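Oxidoreductase, FMN-binding (Shewanella oneidensis, PDB 2GOU) binds FMN in an eight-stranded parallel barrel and, as an old yellow enzyme homologue, probably reduces carbon-carbon double bonds with electrons from NADH or NADPH. Local coordinates at residues T2-Q7 / K306-I311. Residues are numbered along the deposited sequence; the frame is centred on the assembly and turned at random.
Sequences TQSLFQ and KAEQAI
Glu-308, on helix 304-312 of the FMN-binding TIM barrel, reaches the N-terminal turn that precedes strand 9-11, and Ser-4 and Leu-5 offer it their backbone N-H groups. The helix connects the seventh and eighth barrel strands, 295-299 and 318-320, in the chain, and the contact packs the start of the chain against it. It illustrates how one carboxylate can grip a turn of main chain with both oxygens. Ser-4 N donates to Glu-308 OE2 at 2.8 Å, close to straight. Leu-5 N donates to Glu-308 OE1 at 2.9 Å, more bent at 147°. Each oxygen uses its syn lone pair, so the two N-H groups enter the mouth of the carboxylate together. The bend at chi2 (68°) swings the carboxylate off the helix and onto the turn, where Glu-308 OE1 also lies 3.1 Å from Thr-2 CA. Asn-312, one helical turn on, completes the polar cluster: its ND2 bonds Glu-308 OE2 and its OD1 bonds Ser-4 OG. Beside it runs an apolar seam. Ile-311 meets the turn with two branches: CG2 packs on Ser-4 CB at 3.8 Å, while CD1 touches Leu-5 CD1, also at 3.8 Å, the two side chains crossing at about a right angle. Ala-307 CB lies 4.2 Å from Leu-5 CD1, and Leu-5 also rests on Ile-20 of the first barrel strand. With an alanine at Glu-308, the N-H groups of Ser-4 and Leu-5 would probably lose their acceptors and the turn could shift on the helix. Two main-chain N-H groups and Asn-312 ND2 share the buried carboxylate, and the converging N-H groups are likely to help stabilise its negative charge.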
ATOM      1  N   THR A   2     -15.441 -14.959  14.014  1.00 17.21           N
ATOM      2  CA  THR A   2     -14.279 -15.131  13.150  1.00 13.81           C
ATOM      3  C   THR A   2     -14.083 -16.477  12.477  1.00  9.94           C
ATOM      4  O   THR A   2     -12.979 -16.772  12.040  1.00 10.26           O
ATOM      5  CB  THR A   2     -12.944 -14.800  13.886  1.00 20.48           C
ATOM      6  OG1 THR A   2     -12.641 -15.829  14.834  1.00 24.68           O
ATOM      7  CG2 THR A   2     -13.033 -13.465  14.601  1.00 18.11           C
ATOM      8  N   GLN A   3     -15.131 -17.286  12.364  1.00  7.91           N
ATOM      9  CA  GLN A   3     -14.957 -18.581  11.722  1.00  7.68           C
ATOM     10  C   GLN A   3     -14.472 -18.430  10.283  1.00  8.28           C
ATOM     11  O   GLN A   3     -13.507 -19.073   9.884  1.00  7.10           O
ATOM     12  CB  GLN A   3     -16.256 -19.386  11.759  1.00  7.44           C
ATOM     13  CG  GLN A   3     -16.058 -20.835  11.330  1.00  8.98           C
ATOM     14  CD  GLN A   3     -17.261 -21.695  11.617  1.00  7.84           C
ATOM     15  OE1 GLN A   3     -17.811 -21.662  12.717  1.00 10.55           O
ATOM     16  NE2 GLN A   3     -17.672 -22.478  10.633  1.00  9.12           N
ATOM     17  N   SER A   4     -15.125 -17.582   9.499  1.00  6.39           N
ATOM     18  CA  SER A   4     -14.688 -17.386   8.121  1.00  7.02           C
ATOM     19  C   SER A   4     -13.327 -16.703   8.052  1.00  6.51           C
ATOM     20  O   SER A   4     -12.521 -16.992   7.165  1.00  6.94           O
ATOM     21  CB  SER A   4     -15.713 -16.562   7.352  1.00  7.21           C
ATOM     22  OG  SER A   4     -16.903 -17.307   7.190  1.00  8.73           O
ATOM     23  N   LEU A   5     -13.068 -15.807   8.997  1.00  5.77           N
ATOM     24  CA  LEU A   5     -11.805 -15.094   9.026  1.00  6.52           C
ATOM     25  C   LEU A   5     -10.632 -16.063   9.156  1.00  6.26           C
ATOM     26  O   LEU A   5      -9.515 -15.774   8.702  1.00  6.63           O
ATOM     27  CB  LEU A   5     -11.797 -14.109  10.196  1.00  7.97           C
ATOM     28  CG  LEU A   5     -10.643 -13.106  10.237  1.00  7.91           C
ATOM     29  CD1 LEU A   5     -10.704 -12.176   9.032  1.00  8.09           C
ATOM     30  CD2 LEU A   5     -10.722 -12.317  11.534  1.00  9.53           C
ATOM     31  N   PHE A   6     -10.886 -17.213   9.778  1.00  6.88           N
ATOM     32  CA  PHE A   6      -9.840 -18.200   9.971  1.00  6.51           C
ATOM     33  C   PHE A   6      -9.862 -19.378   9.017  1.00  7.32           C
ATOM     34  O   PHE A   6      -9.320 -20.447   9.297  1.00  7.69           O
ATOM     35  CB  PHE A   6      -9.808 -18.613  11.436  1.00  7.80           C
ATOM     36  CG  PHE A   6      -9.155 -17.578  12.294  1.00  7.18           C
ATOM     37  CD1 PHE A   6      -7.774 -17.438  12.274  1.00  8.93           C
ATOM     38  CD2 PHE A   6      -9.913 -16.666  13.018  1.00  9.36           C
ATOM     39  CE1 PHE A   6      -7.152 -16.393  12.949  1.00  9.97           C
ATOM     40  CE2 PHE A   6      -9.300 -15.612  13.699  1.00  9.93           C
ATOM     41  CZ  PHE A   6      -7.919 -15.483  13.662  1.00 10.61           C
ATOM     42  N   GLN A   7     -10.484 -19.148   7.867  1.00  7.48           N
ATOM     43  CA  GLN A   7     -10.517 -20.115   6.784  1.00  6.54           C
ATOM     44  C   GLN A   7      -9.360 -19.730   5.859  1.00  7.36           C
ATOM     45  O   GLN A   7      -9.056 -18.546   5.690  1.00  7.53           O
ATOM     46  CB  GLN A   7     -11.829 -19.998   6.001  1.00  7.23           C
ATOM     47  CG  GLN A   7     -13.024 -20.566   6.723  1.00  6.14           C
ATOM     48  CD  GLN A   7     -12.966 -22.077   6.806  1.00  6.49           C
ATOM     49  OE1 GLN A   7     -12.960 -22.659   7.897  1.00  8.79           O
ATOM     50  NE2 GLN A   7     -12.920 -22.723   5.654  1.00  5.62           N
ATOM     51  N   LYS A 306     -16.673  -6.951  12.575  1.00  8.36           N
ATOM     52  CA  LYS A 306     -16.887  -6.320  11.282  1.00  7.79           C
ATOM     53  C   LYS A 306     -16.176  -7.065  10.157  1.00  7.19           C
ATOM     54  O   LYS A 306     -16.687  -7.151   9.042  1.00  7.76           O
ATOM     55  CB  LYS A 306     -16.424  -4.862  11.324  1.00  9.71           C
ATOM     56  CG  LYS A 306     -17.274  -3.989  12.237  1.00 11.68           C
ATOM     57  CD  LYS A 306     -16.783  -2.547  12.285  1.00 15.76           C
ATOM     58  CE  LYS A 306     -17.619  -1.728  13.259  1.00 20.85           C
ATOM     59  NZ  LYS A 306     -17.176  -0.307  13.336  1.00 24.49           N
ATOM     60  N   ALA A 307     -15.002  -7.614  10.452  1.00  6.72           N
ATOM     61  CA  ALA A 307     -14.250  -8.360   9.449  1.00  7.12           C
ATOM     62  C   ALA A 307     -15.014  -9.622   9.071  1.00  7.14           C
ATOM     63  O   ALA A 307     -15.199  -9.927   7.892  1.00  7.15           O
ATOM     64  CB  ALA A 307     -12.875  -8.722   9.993  1.00  8.60           C
ATOM     65  N   GLU A 308     -15.456 -10.358  10.084  1.00  7.20           N
ATOM     66  CA  GLU A 308     -16.203 -11.592   9.859  1.00  7.63           C
ATOM     67  C   GLU A 308     -17.487 -11.285   9.083  1.00  6.90           C
ATOM     68  O   GLU A 308     -17.835 -11.993   8.142  1.00  7.40           O
ATOM     69  CB  GLU A 308     -16.523 -12.245  11.207  1.00  7.29           C
ATOM     70  CG  GLU A 308     -17.297 -13.553  11.126  1.00  7.41           C
ATOM     71  CD  GLU A 308     -16.491 -14.694  10.524  1.00  7.45           C
ATOM     72  OE1 GLU A 308     -15.277 -14.524  10.281  1.00  6.98           O
ATOM     73  OE2 GLU A 308     -17.077 -15.776  10.309  1.00  7.18           O
ATOM     74  N   GLN A 309     -18.174 -10.207   9.455  1.00  7.06           N
ATOM     75  CA  GLN A 309     -19.414  -9.832   8.782  1.00  7.54           C
ATOM     76  C   GLN A 309     -19.188  -9.489   7.311  1.00  6.99           C
ATOM     77  O   GLN A 309     -19.975  -9.877   6.439  1.00  7.55           O
ATOM     78  CB  GLN A 309     -20.051  -8.636   9.496  1.00  9.57           C
ATOM     79  CG  GLN A 309     -21.484  -8.349   9.082  1.00 16.41           C
ATOM     80  CD  GLN A 309     -22.421  -9.499   9.403  1.00 22.88           C
ATOM     81  OE1 GLN A 309     -22.288 -10.157  10.441  1.00 25.91           O
ATOM     82  NE2 GLN A 309     -23.388  -9.739   8.522  1.00 26.56           N
ATOM     83  N   ALA A 310     -18.123  -8.745   7.027  1.00  6.52           N
ATOM     84  CA  ALA A 310     -17.838  -8.365   5.651  1.00  6.32           C
ATOM     85  C   ALA A 310     -17.606  -9.599   4.788  1.00  6.82           C
ATOM     86  O   ALA A 310     -18.039  -9.652   3.633  1.00  8.07           O
ATOM     87  CB  ALA A 310     -16.621  -7.445   5.598  1.00  8.43           C
ATOM     88  N   ILE A 311     -16.904 -10.587   5.331  1.00  7.06           N
ATOM     89  CA  ILE A 311     -16.649 -11.806   4.581  1.00  7.63           C
ATOM     90  C   ILE A 311     -17.936 -12.616   4.426  1.00  7.63           C
ATOM     91  O   ILE A 311     -18.262 -13.068   3.330  1.00  8.34           O
ATOM     92  CB  ILE A 311     -15.575 -12.663   5.280  1.00  6.22           C
ATOM     93  CG1 ILE A 311     -14.241 -11.913   5.266  1.00  7.68           C
ATOM     94  CG2 ILE A 311     -15.410 -14.001   4.560  1.00  7.34           C
ATOM     95  CD1 ILE A 311     -13.163 -12.546   6.117  1.00  8.68           C
TER